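Local coordinates for Ent-copalyl diphosphate synthase (Streptomyces platensis, PDB 5BP8), which is a bacterial, mainly alpha-helical member of the terpene cyclase superfamily, with a region related to the C-terminal domain of squalene-hopene cyclases, at residues A[190-194]-A[496-500]; A[219-225]-A[241-245]; A[457-461]-A[471-475]; A[399-403]-A[442-446]. All coordinates share one frame. Where two conformers were deposited one is given. Residues are numbered along the deposited sequence.

Interaction 1. Residues A[190-194]-A[496-500]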
loop_
_atom_site.group_PDB
_atom_site.type_symbol
_atom_site.label_atom_id
_atom_site.label_comp_id
_atom_site.label_asym_id
_atom_site.label_seq_id
_atom_site.Cartn_x
_atom_site.Cartn_y
_atom_site.Cartn_z
ATOM N N TRP A 190 -9.730 -7.888 -9.354
ATOM C CA TRP A 190 -8.767 -8.854 -9.892
ATOM C C TRP A 190 -7.568 -9.034 -8.972
ATOM O O TRP A 190 -7.013 -10.122 -8.878
ATOM C CB TRP A 190 -8.263 -8.420 -11.264
ATOM C CG TRP A 190 -9.340 -8.422 -12.341
ATOM C CD1 TRP A 190 -10.653 -8.823 -12.209
ATOM C CD2 TRP A 190 -9.185 -8.002 -13.712
ATOM N NE1 TRP A 190 -11.317 -8.658 -13.419
ATOM C CE2 TRP A 190 -10.443 -8.165 -14.349
ATOM C CE3 TRP A 190 -8.132 -7.460 -14.435
ATOM C CZ2 TRP A 190 -10.648 -7.847 -15.691
ATOM C CZ3 TRP A 190 -8.333 -7.129 -15.767
ATOM C CH2 TRP A 190 -9.588 -7.327 -16.382
ATOM N N HIS A 191 -7.165 -7.949 -8.321
ATOM C CA HIS A 191 -6.080 -7.965 -7.351
ATOM C C HIS A 191 -6.323 -8.962 -6.207
ATOM O O HIS A 191 -5.349 -9.393 -5.556
ATOM C CB HIS A 191 -5.913 -6.559 -6.768
ATOM C CG HIS A 191 -4.672 -6.394 -5.960
ATOM N ND1 HIS A 191 -3.424 -6.339 -6.527
ATOM C CD2 HIS A 191 -4.479 -6.291 -4.621
ATOM C CE1 HIS A 191 -2.511 -6.215 -5.582
ATOM N NE2 HIS A 191 -3.127 -6.182 -4.414
ATOM N N THR A 192 -7.598 -9.327 -5.973
ATOM C CA THR A 192 -7.983 -10.209 -4.878
ATOM C C THR A 192 -8.598 -11.541 -5.370
ATOM O O THR A 192 -9.311 -12.249 -4.640
ATOM C CB THR A 192 -8.851 -9.466 -3.839
ATOM O OG1 THR A 192 -9.040 -10.288 -2.666
ATOM C CG2 THR A 192 -10.128 -9.077 -4.346
ATOM N N LEU A 193 -8.250 -11.913 -6.594
ATOM C CA LEU A 193 -8.815 -13.106 -7.206
ATOM C C LEU A 193 -8.670 -14.351 -6.307
ATOM O O LEU A 193 -9.572 -15.183 -6.259
ATOM C CB LEU A 193 -8.177 -13.380 -8.565
ATOM C CG LEU A 193 -8.574 -14.670 -9.310
ATOM C CD1 LEU A 193 -10.061 -14.684 -9.631
ATOM C CD2 LEU A 193 -7.755 -14.816 -10.593
ATOM N N GLU A 194 -7.552 -14.460 -5.606
ATOM C CA GLU A 194 -7.249 -15.687 -4.808
ATOM C C GLU A 194 -8.219 -15.901 -3.663
ATOM O O GLU A 194 -8.330 -16.995 -3.121
ATOM C CB GLU A 194 -5.791 -15.662 -4.295
ATOM C CG GLU A 194 -5.533 -14.850 -3.023
ATOM C CD GLU A 194 -5.418 -13.345 -3.238
ATOM O OE1 GLU A 194 -5.649 -12.855 -4.382
ATOM O OE2 GLU A 194 -5.067 -12.650 -2.246
ATOM N N HIS A 496 -2.049 0.544 2.964
ATOM C CA HIS A 496 -3.041 -0.541 2.929
ATOM C C HIS A 496 -3.051 -1.322 1.621
ATOM O O HIS A 496 -3.197 -0.743 0.532
ATOM C CB HIS A 496 -4.454 -0.027 3.189
ATOM C CG HIS A 496 -4.704 0.359 4.611
ATOM N ND1 HIS A 496 -5.880 0.944 5.019
ATOM C CD2 HIS A 496 -3.925 0.276 5.714
ATOM C CE1 HIS A 496 -5.817 1.201 6.320
ATOM N NE2 HIS A 496 -4.650 0.784 6.768
ATOM N N ASP A 497 -2.897 -2.645 1.714
ATOM C CA ASP A 497 -3.310 -3.506 0.602
ATOM C C ASP A 497 -3.916 -4.787 1.187
ATOM O O ASP A 497 -4.926 -4.722 1.884
ATOM C CB ASP A 497 -2.185 -3.719 -0.431
ATOM C CG ASP A 497 -2.655 -4.522 -1.626
ATOM O OD1 ASP A 497 -3.829 -4.347 -2.026
ATOM O OD2 ASP A 497 -1.935 -5.415 -2.101
ATOM N N LYS A 498 -3.343 -5.954 0.933
ATOM C CA LYS A 498 -3.848 -7.151 1.548
ATOM C C LYS A 498 -3.531 -7.103 3.035
ATOM O O LYS A 498 -4.421 -7.262 3.873
ATOM C CB LYS A 498 -3.183 -8.407 0.902
ATOM C CG LYS A 498 -3.551 -8.635 -0.560
ATOM C CD LYS A 498 -4.963 -9.155 -0.725
ATOM C CE LYS A 498 -5.393 -9.137 -2.186
ATOM N NZ LYS A 498 -4.575 -10.074 -2.992
ATOM N N ASP A 499 -2.250 -6.945 3.348
ATOM C CA ASP A 499 -1.809 -6.555 4.689
ATOM C C ASP A 499 -1.401 -5.085 4.527
ATOM O O ASP A 499 -2.214 -4.296 4.013
ATOM C CB ASP A 499 -0.788 -7.501 5.410
ATOM C CG ASP A 499 0.455 -7.962 4.560
ATOM O OD1 ASP A 499 0.812 -7.354 3.525
ATOM O OD2 ASP A 499 1.114 -8.983 4.997
ATOM N N ILE A 500 -0.220 -4.699 4.976
ATOM C CA ILE A 500 0.293 -3.326 4.786
ATOM C C ILE A 500 1.703 -3.424 4.192
ATOM O O ILE A 500 2.496 -4.309 4.568
ATOM C CB ILE A 500 0.283 -2.460 6.061
ATOM C CG1 ILE A 500 0.788 -3.201 7.318
ATOM C CG2 ILE A 500 -1.129 -1.957 6.312
ATOM C CD1 ILE A 500 0.652 -2.400 8.608
#

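Interaction 2. Residues A[219-225]-A[241-245]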
loop_
_atom_site.group_PDB
_atom_site.type_symbol
_atom_site.label_atom_id
_atom_site.label_comp_id
_atom_site.label_asym_id
_atom_site.label_seq_id
_atom_site.Cartn_x
_atom_site.Cartn_y
_atom_site.Cartn_z
ATOM N N CYS A 219 -1.761 -6.959 -10.878
ATOM C CA CYS A 219 -0.484 -6.683 -10.205
ATOM C C CYS A 219 -0.329 -7.363 -8.825
ATOM O O CYS A 219 0.288 -6.782 -7.910
ATOM C CB CYS A 219 -0.236 -5.167 -10.070
ATOM S SG CYS A 219 -0.068 -4.315 -11.672
ATOM N N SER A 220 -0.862 -8.592 -8.700
ATOM C CA SER A 220 -0.804 -9.376 -7.478
ATOM C C SER A 220 -0.146 -10.710 -7.743
ATOM O O SER A 220 -0.662 -11.493 -8.555
ATOM C CB SER A 220 -2.211 -9.703 -6.988
ATOM O OG SER A 220 -2.157 -10.672 -5.945
ATOM N N PRO A 221 0.930 -11.023 -7.027
ATOM C CA PRO A 221 1.451 -12.390 -7.191
ATOM C C PRO A 221 0.434 -13.465 -6.791
ATOM O O PRO A 221 0.300 -14.490 -7.484
ATOM C CB PRO A 221 2.675 -12.395 -6.267
ATOM C CG PRO A 221 3.112 -10.995 -6.260
ATOM C CD PRO A 221 1.848 -10.187 -6.230
ATOM N N ALA A 222 -0.272 -13.272 -5.678
ATOM C CA ALA A 222 -1.267 -14.257 -5.239
ATOM C C ALA A 222 -2.390 -14.464 -6.291
ATOM O O ALA A 222 -2.765 -15.589 -6.581
ATOM C CB ALA A 222 -1.888 -13.839 -3.900
ATOM N N ALA A 223 -2.935 -13.369 -6.813
ATOM C CA ALA A 223 -4.030 -13.463 -7.794
ATOM C C ALA A 223 -3.534 -14.187 -9.046
ATOM O O ALA A 223 -4.275 -14.968 -9.664
ATOM C CB ALA A 223 -4.552 -12.073 -8.147
ATOM N N THR A 224 -2.279 -13.913 -9.426
ATOM C CA THR A 224 -1.668 -14.535 -10.590
ATOM C C THR A 224 -1.525 -16.030 -10.379
ATOM O O THR A 224 -1.793 -16.824 -11.299
ATOM C CB THR A 224 -0.299 -13.903 -10.951
ATOM O OG1 THR A 224 -0.426 -12.468 -11.085
ATOM C CG2 THR A 224 0.237 -14.472 -12.253
ATOM N N ALA A 225 -1.127 -16.432 -9.178
ATOM C CA ALA A 225 -1.031 -17.848 -8.845
ATOM C C ALA A 225 -2.406 -18.526 -8.952
ATOM O O ALA A 225 -2.511 -19.653 -9.416
ATOM C CB ALA A 225 -0.453 -18.024 -7.444
ATOM N N TYR A 241 6.320 -13.765 -14.626
ATOM C CA TYR A 241 6.099 -12.708 -13.623
ATOM C C TYR A 241 6.383 -13.227 -12.211
ATOM O O TYR A 241 7.168 -12.616 -11.475
ATOM C CB TYR A 241 4.688 -12.199 -13.751
ATOM C CG TYR A 241 4.167 -11.355 -12.612
ATOM C CD1 TYR A 241 4.502 -10.017 -12.490
ATOM C CD2 TYR A 241 3.257 -11.902 -11.696
ATOM C CE1 TYR A 241 3.981 -9.231 -11.428
ATOM C CE2 TYR A 241 2.725 -11.136 -10.679
ATOM C CZ TYR A 241 3.082 -9.823 -10.543
ATOM O OH TYR A 241 2.494 -9.100 -9.531
ATOM N N LEU A 242 5.784 -14.361 -11.839
ATOM C CA LEU A 242 6.006 -14.941 -10.503
ATOM C C LEU A 242 7.483 -15.247 -10.269
ATOM O O LEU A 242 8.030 -14.936 -9.192
ATOM C CB LEU A 242 5.144 -16.184 -10.284
ATOM C CG LEU A 242 3.660 -15.889 -10.132
ATOM C CD1 LEU A 242 2.868 -17.175 -9.945
ATOM C CD2 LEU A 242 3.424 -14.944 -8.960
ATOM N N ARG A 243 8.143 -15.839 -11.277
ATOM C CA ARG A 243 9.575 -16.114 -11.162
ATOM C C ARG A 243 10.383 -14.842 -10.944
ATOM O O ARG A 243 11.253 -14.799 -10.073
ATOM C CB ARG A 243 10.085 -16.891 -12.383
ATOM C CG ARG A 243 9.533 -18.312 -12.431
ATOM C CD ARG A 243 9.796 -19.010 -13.764
ATOM N NE ARG A 243 9.537 -20.450 -13.696
ATOM C CZ ARG A 243 9.560 -21.289 -14.737
ATOM N NH1 ARG A 243 9.836 -20.865 -15.969
ATOM N NH2 ARG A 243 9.301 -22.572 -14.543
ATOM N N ASP A 244 10.105 -13.820 -11.736
ATOM C CA ASP A 244 10.847 -12.552 -11.622
ATOM C C ASP A 244 10.657 -11.913 -10.257
ATOM O O ASP A 244 11.607 -11.425 -9.638
ATOM C CB ASP A 244 10.421 -11.565 -12.689
ATOM C CG ASP A 244 10.958 -11.907 -14.079
ATOM O OD1 ASP A 244 11.941 -12.688 -14.184
ATOM O OD2 ASP A 244 10.378 -11.391 -15.057
ATOM N N VAL A 245 9.415 -11.898 -9.792
ATOM C CA VAL A 245 9.113 -11.215 -8.539
ATOM C C VAL A 245 9.812 -11.906 -7.370
ATOM O O VAL A 245 10.491 -11.252 -6.564
ATOM C CB VAL A 245 7.596 -11.124 -8.316
ATOM C CG1 VAL A 245 7.274 -10.616 -6.919
ATOM C CG2 VAL A 245 6.949 -10.241 -9.368
#

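Interaction 3. Residues A[457-461]-A[471-475]. With SO4 (sulfate ion), chain D.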
loop_
_atom_site.group_PDB
_atom_site.type_symbol
_atom_site.label_atom_id
_atom_site.label_comp_id
_atom_site.label_asym_id
_atom_site.label_seq_id
_atom_site.Cartn_x
_atom_site.Cartn_y
_atom_site.Cartn_z
ATOM N N GLN A 457 8.451 17.679 6.649
ATOM C CA GLN A 457 7.927 18.395 5.481
ATOM C C GLN A 457 6.779 19.318 5.828
ATOM O O GLN A 457 6.776 20.477 5.400
ATOM C CB GLN A 457 7.419 17.446 4.414
ATOM C CG GLN A 457 8.501 16.672 3.709
ATOM C CD GLN A 457 7.944 15.858 2.561
ATOM O OE1 GLN A 457 7.197 16.381 1.718
ATOM N NE2 GLN A 457 8.315 14.574 2.512
ATOM N N LEU A 458 5.804 18.809 6.589
ATOM C CA LEU A 458 4.659 19.604 7.013
ATOM C C LEU A 458 5.124 20.856 7.731
ATOM O O LEU A 458 4.681 21.970 7.406
ATOM C CB LEU A 458 3.730 18.797 7.926
ATOM C CG LEU A 458 2.510 19.516 8.512
ATOM C CD1 LEU A 458 1.730 20.265 7.452
ATOM C CD2 LEU A 458 1.582 18.547 9.238
ATOM N N LEU A 459 6.001 20.680 8.727
ATOM C CA LEU A 459 6.455 21.801 9.545
ATOM C C LEU A 459 7.249 22.827 8.740
ATOM O O LEU A 459 7.020 24.041 8.882
ATOM C CB LEU A 459 7.284 21.306 10.729
ATOM C CG LEU A 459 6.531 20.509 11.802
ATOM C CD1 LEU A 459 7.515 19.902 12.794
ATOM C CD2 LEU A 459 5.514 21.367 12.536
HETATM N N MSE A 460 8.158 22.355 7.895
HETATM C CA MSE A 460 8.989 23.268 7.091
HETATM C C MSE A 460 8.194 23.966 6.018
HETATM O O MSE A 460 8.321 25.208 5.834
HETATM C CB MSE A 460 10.207 22.548 6.529
HETATM C CG MSE A 460 11.168 22.057 7.600
HETATM SE SE MSE A 460 11.993 23.519 8.639
HETATM C CE MSE A 460 10.659 24.080 9.937
ATOM N N ARG A 461 7.355 23.231 5.302
ATOM C CA ARG A 461 6.640 23.829 4.175
ATOM C C ARG A 461 5.536 24.806 4.596
ATOM O O ARG A 461 5.144 25.671 3.796
ATOM C CB ARG A 461 6.100 22.768 3.232
ATOM C CG ARG A 461 7.196 22.038 2.448
ATOM C CD ARG A 461 6.705 20.762 1.786
ATOM N NE ARG A 461 5.639 20.957 0.806
ATOM C CZ ARG A 461 5.033 19.957 0.155
ATOM N NH1 ARG A 461 5.382 18.683 0.358
ATOM N NH2 ARG A 461 4.072 20.225 -0.690
ATOM N N VAL A 471 8.592 25.368 16.069
ATOM C CA VAL A 471 8.404 24.756 14.766
ATOM C C VAL A 471 9.750 24.361 14.181
ATOM O O VAL A 471 9.956 23.201 13.804
ATOM C CB VAL A 471 7.600 25.692 13.829
ATOM C CG1 VAL A 471 7.627 25.226 12.374
ATOM C CG2 VAL A 471 6.155 25.772 14.303
ATOM N N ALA A 472 10.681 25.308 14.131
ATOM C CA ALA A 472 11.989 25.033 13.557
ATOM C C ALA A 472 12.785 24.024 14.385
ATOM O O ALA A 472 13.441 23.153 13.812
ATOM C CB ALA A 472 12.777 26.321 13.338
ATOM N N ARG A 473 12.698 24.104 15.711
ATOM C CA ARG A 473 13.433 23.174 16.565
ATOM C C ARG A 473 12.861 21.753 16.417
ATOM O O ARG A 473 13.607 20.774 16.388
ATOM C CB ARG A 473 13.411 23.614 18.035
ATOM C CG ARG A 473 14.141 24.938 18.290
ATOM C CD ARG A 473 14.330 25.265 19.768
ATOM N NE ARG A 473 13.064 25.509 20.463
ATOM C CZ ARG A 473 12.388 26.660 20.470
ATOM N NH1 ARG A 473 12.840 27.734 19.826
ATOM N NH2 ARG A 473 11.236 26.742 21.138
ATOM N N SER A 474 11.537 21.659 16.331
ATOM C CA SER A 474 10.883 20.363 16.135
ATOM C C SER A 474 11.343 19.716 14.835
ATOM O O SER A 474 11.742 18.547 14.825
ATOM C CB SER A 474 9.360 20.517 16.136
ATOM O OG SER A 474 8.705 19.280 15.830
ATOM N N ALA A 475 11.276 20.461 13.738
ATOM C CA ALA A 475 11.749 19.955 12.456
ATOM C C ALA A 475 13.229 19.561 12.489
ATOM O O ALA A 475 13.627 18.567 11.866
ATOM C CB ALA A 475 11.497 20.970 11.353
HETATM S S SO4 D . 11.266 23.081 22.448
HETATM O O1 SO4 D . 10.772 24.444 22.777
HETATM O O2 SO4 D . 10.138 22.126 22.533
HETATM O O3 SO4 D . 11.837 23.104 21.084
HETATM O O4 SO4 D . 12.309 22.662 23.416
#

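Interaction 4. Residues A[399-403]-A[442-446]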
loop_
_atom_site.group_PDB
_atom_site.type_symbol
_atom_site.label_atom_id
_atom_site.label_comp_id
_atom_site.label_asym_id
_atom_site.label_seq_id
_atom_site.Cartn_x
_atom_site.Cartn_y
_atom_site.Cartn_z
ATOM N N HIS A 399 -3.940 4.363 4.107
ATOM C CA HIS A 399 -2.702 4.361 4.862
ATOM C C HIS A 399 -3.032 4.206 6.335
ATOM O O HIS A 399 -3.961 4.826 6.862
ATOM C CB HIS A 399 -1.954 5.641 4.544
ATOM C CG HIS A 399 -0.479 5.601 4.786
ATOM N ND1 HIS A 399 0.078 5.573 6.044
ATOM C CD2 HIS A 399 0.557 5.655 3.925
ATOM C CE1 HIS A 399 1.388 5.601 5.948
ATOM N NE2 HIS A 399 1.705 5.665 4.668
ATOM N N ALA A 400 -2.238 3.385 7.019
ATOM C CA ALA A 400 -2.382 3.156 8.458
ATOM C C ALA A 400 -2.010 4.332 9.365
ATOM O O ALA A 400 -2.396 4.338 10.517
ATOM C CB ALA A 400 -1.525 1.944 8.853
ATOM N N SER A 401 -1.226 5.290 8.867
ATOM C CA SER A 401 -0.678 6.364 9.674
ATOM C C SER A 401 -1.446 7.701 9.552
ATOM O O SER A 401 -1.689 8.187 8.435
ATOM C CB SER A 401 0.769 6.627 9.256
ATOM O OG SER A 401 1.305 7.656 10.044
ATOM N N PRO A 402 -1.777 8.318 10.688
ATOM C CA PRO A 402 -2.322 9.674 10.600
ATOM C C PRO A 402 -1.288 10.689 10.121
ATOM O O PRO A 402 -1.659 11.828 9.721
ATOM C CB PRO A 402 -2.750 9.963 12.018
ATOM C CG PRO A 402 -1.861 9.152 12.875
ATOM C CD PRO A 402 -1.531 7.914 12.091
ATOM N N TYR A 403 -0.006 10.318 10.169
ATOM C CA TYR A 403 1.057 11.222 9.716
ATOM C C TYR A 403 1.013 11.397 8.206
ATOM O O TYR A 403 1.239 12.512 7.712
ATOM C CB TYR A 403 2.426 10.780 10.250
ATOM C CG TYR A 403 2.359 10.762 11.760
ATOM C CD1 TYR A 403 2.327 11.960 12.502
ATOM C CD2 TYR A 403 2.228 9.567 12.454
ATOM C CE1 TYR A 403 2.203 11.937 13.884
ATOM C CE2 TYR A 403 2.112 9.544 13.829
ATOM C CZ TYR A 403 2.092 10.723 14.539
ATOM O OH TYR A 403 1.956 10.653 15.913
ATOM N N TRP A 442 8.609 10.653 14.548
ATOM C CA TRP A 442 7.180 10.467 14.675
ATOM C C TRP A 442 6.852 9.093 14.127
ATOM O O TRP A 442 7.562 8.569 13.259
ATOM C CB TRP A 442 6.391 11.463 13.845
ATOM C CG TRP A 442 6.225 12.889 14.352
ATOM C CD1 TRP A 442 5.148 13.408 15.004
ATOM C CD2 TRP A 442 7.133 13.969 14.151
ATOM N NE1 TRP A 442 5.317 14.767 15.213
ATOM C CE2 TRP A 442 6.533 15.133 14.698
ATOM C CE3 TRP A 442 8.376 14.080 13.518
ATOM C CZ2 TRP A 442 7.148 16.369 14.662
ATOM C CZ3 TRP A 442 8.986 15.323 13.482
ATOM C CH2 TRP A 442 8.370 16.449 14.065
ATOM N N GLY A 443 5.755 8.534 14.623
ATOM C CA GLY A 443 5.157 7.387 14.009
ATOM C C GLY A 443 4.091 6.751 14.869
ATOM O O GLY A 443 4.080 6.935 16.094
ATOM N N ARG A 444 3.211 6.000 14.218
ATOM C CA ARG A 444 2.072 5.391 14.883
ATOM C C ARG A 444 2.453 4.351 15.933
ATOM O O ARG A 444 2.019 4.441 17.090
ATOM C CB ARG A 444 1.142 4.751 13.851
ATOM C CG ARG A 444 -0.081 4.145 14.508
ATOM C CD ARG A 444 -1.109 3.652 13.514
ATOM N NE ARG A 444 -2.141 2.888 14.220
ATOM C CZ ARG A 444 -3.255 2.421 13.658
ATOM N NH1 ARG A 444 -3.531 2.640 12.380
ATOM N NH2 ARG A 444 -4.109 1.721 14.392
ATOM N N TRP A 445 3.216 3.346 15.511
ATOM C CA TRP A 445 3.591 2.227 16.393
ATOM C C TRP A 445 5.038 2.356 16.903
ATOM O O TRP A 445 5.406 1.777 17.926
ATOM C CB TRP A 445 3.406 0.924 15.650
ATOM C CG TRP A 445 1.997 0.589 15.359
ATOM C CD1 TRP A 445 0.987 0.474 16.263
ATOM C CD2 TRP A 445 1.413 0.344 14.080
ATOM N NE1 TRP A 445 -0.184 0.151 15.640
ATOM C CE2 TRP A 445 0.042 0.067 14.294
ATOM C CE3 TRP A 445 1.907 0.344 12.772
ATOM C CZ2 TRP A 445 -0.842 -0.223 13.255
ATOM C CZ3 TRP A 445 1.034 0.022 11.730
ATOM C CH2 TRP A 445 -0.329 -0.254 11.982
ATOM N N GLN A 446 5.845 3.143 16.203
ATOM C CA GLN A 446 7.213 3.432 16.592
ATOM C C GLN A 446 7.627 4.636 15.746
ATOM O O GLN A 446 6.973 4.940 14.753
ATOM C CB GLN A 446 8.127 2.243 16.220
ATOM C CG GLN A 446 8.193 2.033 14.717
ATOM C CD GLN A 446 8.763 0.703 14.311
ATOM O OE1 GLN A 446 8.092 -0.092 13.645
ATOM N NE2 GLN A 446 10.004 0.433 14.728
HETATM O O HOH W 1 4.515 10.141 16.923
#

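Interaction 1. Residues A[190-194]-A[496-500]
Lys-498 ends in the strongest polar knot of the contact: its NZ forms a salt bridge with Glu-194 OE2 at 2.7 Å and donates a hydrogen bond to the backbone oxygen His-191 O at 2.8 Å. The same carboxylate oxygen also bonds the hydroxyl of Tyr-32, from helix 31-40. One residue earlier, Asp-497 accepts a hydrogen bond through OD2 from His-191 NE2, at 2.7 Å and an N-H...O angle of 162°, a His-carboxylate pair that meets the edge of the imidazole close to its plane. ND1 on the other side of the ring bonds Gly-218 O, and Asp-497 OD2 is shared with Ser-255. Asp-497 and Lys-498 come from the tip of a short antiparallel beta hairpin, strands 495-496 and 500-501, whose turn is closed by a backbone bond from Asp-497 N to Asp-499 O (2.9 Å). The tip thus presents an acid to the His-191 ring and a base to the carboxylate of Glu-194, at the first turn of helix 193-196. Apolar contact is thin and follows the lysine's aliphatic part: Lys-498 CE lies 3.8 Å from Thr-192 CB and 3.9 Å from His-191 CD2. Farther out, Val-130 of helix 127-144 touches both Thr-192 and Lys-498.

Interaction 2. Residues A[219-225]-A[241-245]
At Cys-219, just ahead of helix 221-228, the backbone meets the end of a tyrosine: Cys-219 C is 3.4 Å from Tyr-241 OH. The hydroxyl is satisfied elsewhere, by Thr-257 O, so it merely packs here. Ser-220 occupies the N-cap of the helix, its OG accepting from Ala-223 N at 2.9 Å, and its CA-to-CB bond points away from helix 237-249. Pro-221 opens the first turn and makes the broadest contact of this segment. Its CD lies 3.5 Å from Tyr-241 OH, its CB 3.8 Å from Leu-242 CD2, and its CG 4.2 Å from Val-245 CG1. Ala-222 and Ala-223 turn to other neighbours, among them Glu-194 of helix 193-196. Thr-224 comes back toward the partner helix. Its OG1 donates to Ser-220 O (2.7 Å) and sits 3.4 Å from Tyr-241 CE2, while CG2 is 4.3 Å from Leu-242 CG. Ala-225 then meets Leu-242, CB to CD1 at 4.2 Å. The axes of the short segments approach to 10.5 Å at 147°, a roughly antiparallel pair. With the hydroxyls of Ser-220, Thr-224 and Tyr-241 bonded within their own segment or to a third part of the chain, the two helices are held to each other by shape and apolar burial.

Interaction 3. Residues A[457-461]-A[471-475]
A selenomethionine, Met-460, wedges its terminal methyl into the facing helix. Its CE lies 3.5 Å from Ala-475 CB, 4.0 Å from Ala-472 CA and 4.1 Å from Val-471 CG1, resting on the surface where two alanines leave room for it. The CA-to-CB bond of this residue runs sideways, and the bent m, m, p chain brings its end across. Leu-459 fills the rest of the interface, its CA-to-CB bond directed toward the partner: its CB is 4.3 Å from both Val-471 CG1 and Ala-475 CB, and its CD1 comes within 3.3 Å of Ser-474 OG. That hydroxyl has its polar partner in Gln-436, so toward the leucine it offers only packing. Exposed Arg-473, whose CA-to-CB bond points away from helix 449-461, binds a sulfate ion with two hydrogen bonds, NE to O3 at 2.8 Å and NH2 to O1 at 2.9 Å; Arg-477 also binds this ion, probably taken up from the crystallisation liquor. The axes of the two short segments pass 9.2 Å apart at 146°. Consecutive helices joined by a short connection and packed roughly antiparallel form an alpha-alpha hairpin, the repeating unit of the helical barrels of squalene-hopene cyclase-like domains.

Interaction 4. Residues A[399-403]-A[442-446]
Tyr-403 lays one face of its ring over the CB of Trp-442, a CH-pi contact of 4.3 Å from CB to the ring centroid, only 13° off the normal. The two aromatic systems meet obliquely, with Tyr-403 CE1 3.5 Å from Trp-442 CD1. Tyr-403 CE2 runs on to Gly-443 C at 3.6 Å, and a water spans the gap beyond, 2.8 Å from Tyr-403 OH and accepting from Gly-443 N at 3.1 Å. A CB on Gly-443, which would point away from the tyrosine, would run into Gln-446 O. Farther along, Arg-444 NH1 donates to Ala-400 O (2.8 Å, 156°), while its NH2 forms a salt bridge with Asp-68. Trp-445, whose NE1 bonds the same aspartate, brings CH2 to 4.0 Å from Ala-400 CB. Together with Gln-436, Trp-442 lies in a sequence that fits the QW motif of squalene-hopene cyclases, where a loop tryptophan packs against its own glutamine. Ser-401 is the N-cap of helix 402-416, its OG accepting a hydrogen bond from Tyr-403 N at 3.0 Å. The contact thus sets the start of that helix on the loop between helices 422-435 and 449-461, with Trp-442 bonded to Ala-432 of the former and touching Met-455 and Leu-459 of the latter.

From the N terminus, residues 190-194 open the widest loop, which closes only when the chain returns at 496-500. Everything else is nested within it. Interaction 2 closes first, pairing two helices soon after the opening, and it touches interaction 1 where helices 193-196 and 221-228 meet. Interaction 4 (399-403 with 442-446) and interaction 3 (457-461 with 471-475) follow in series, and no two loops cross. Trp-442 joins these two, its CH2 3.4 Å from Ser-474 OG. Interaction 1 also touches interaction 4, through His-496 and Ile-500. The hairpin 495-501 thus lies between the helices of interaction 2 and the loop and helix start of interaction 4. The centres of interactions 2 and 3 lie about 41 Å apart.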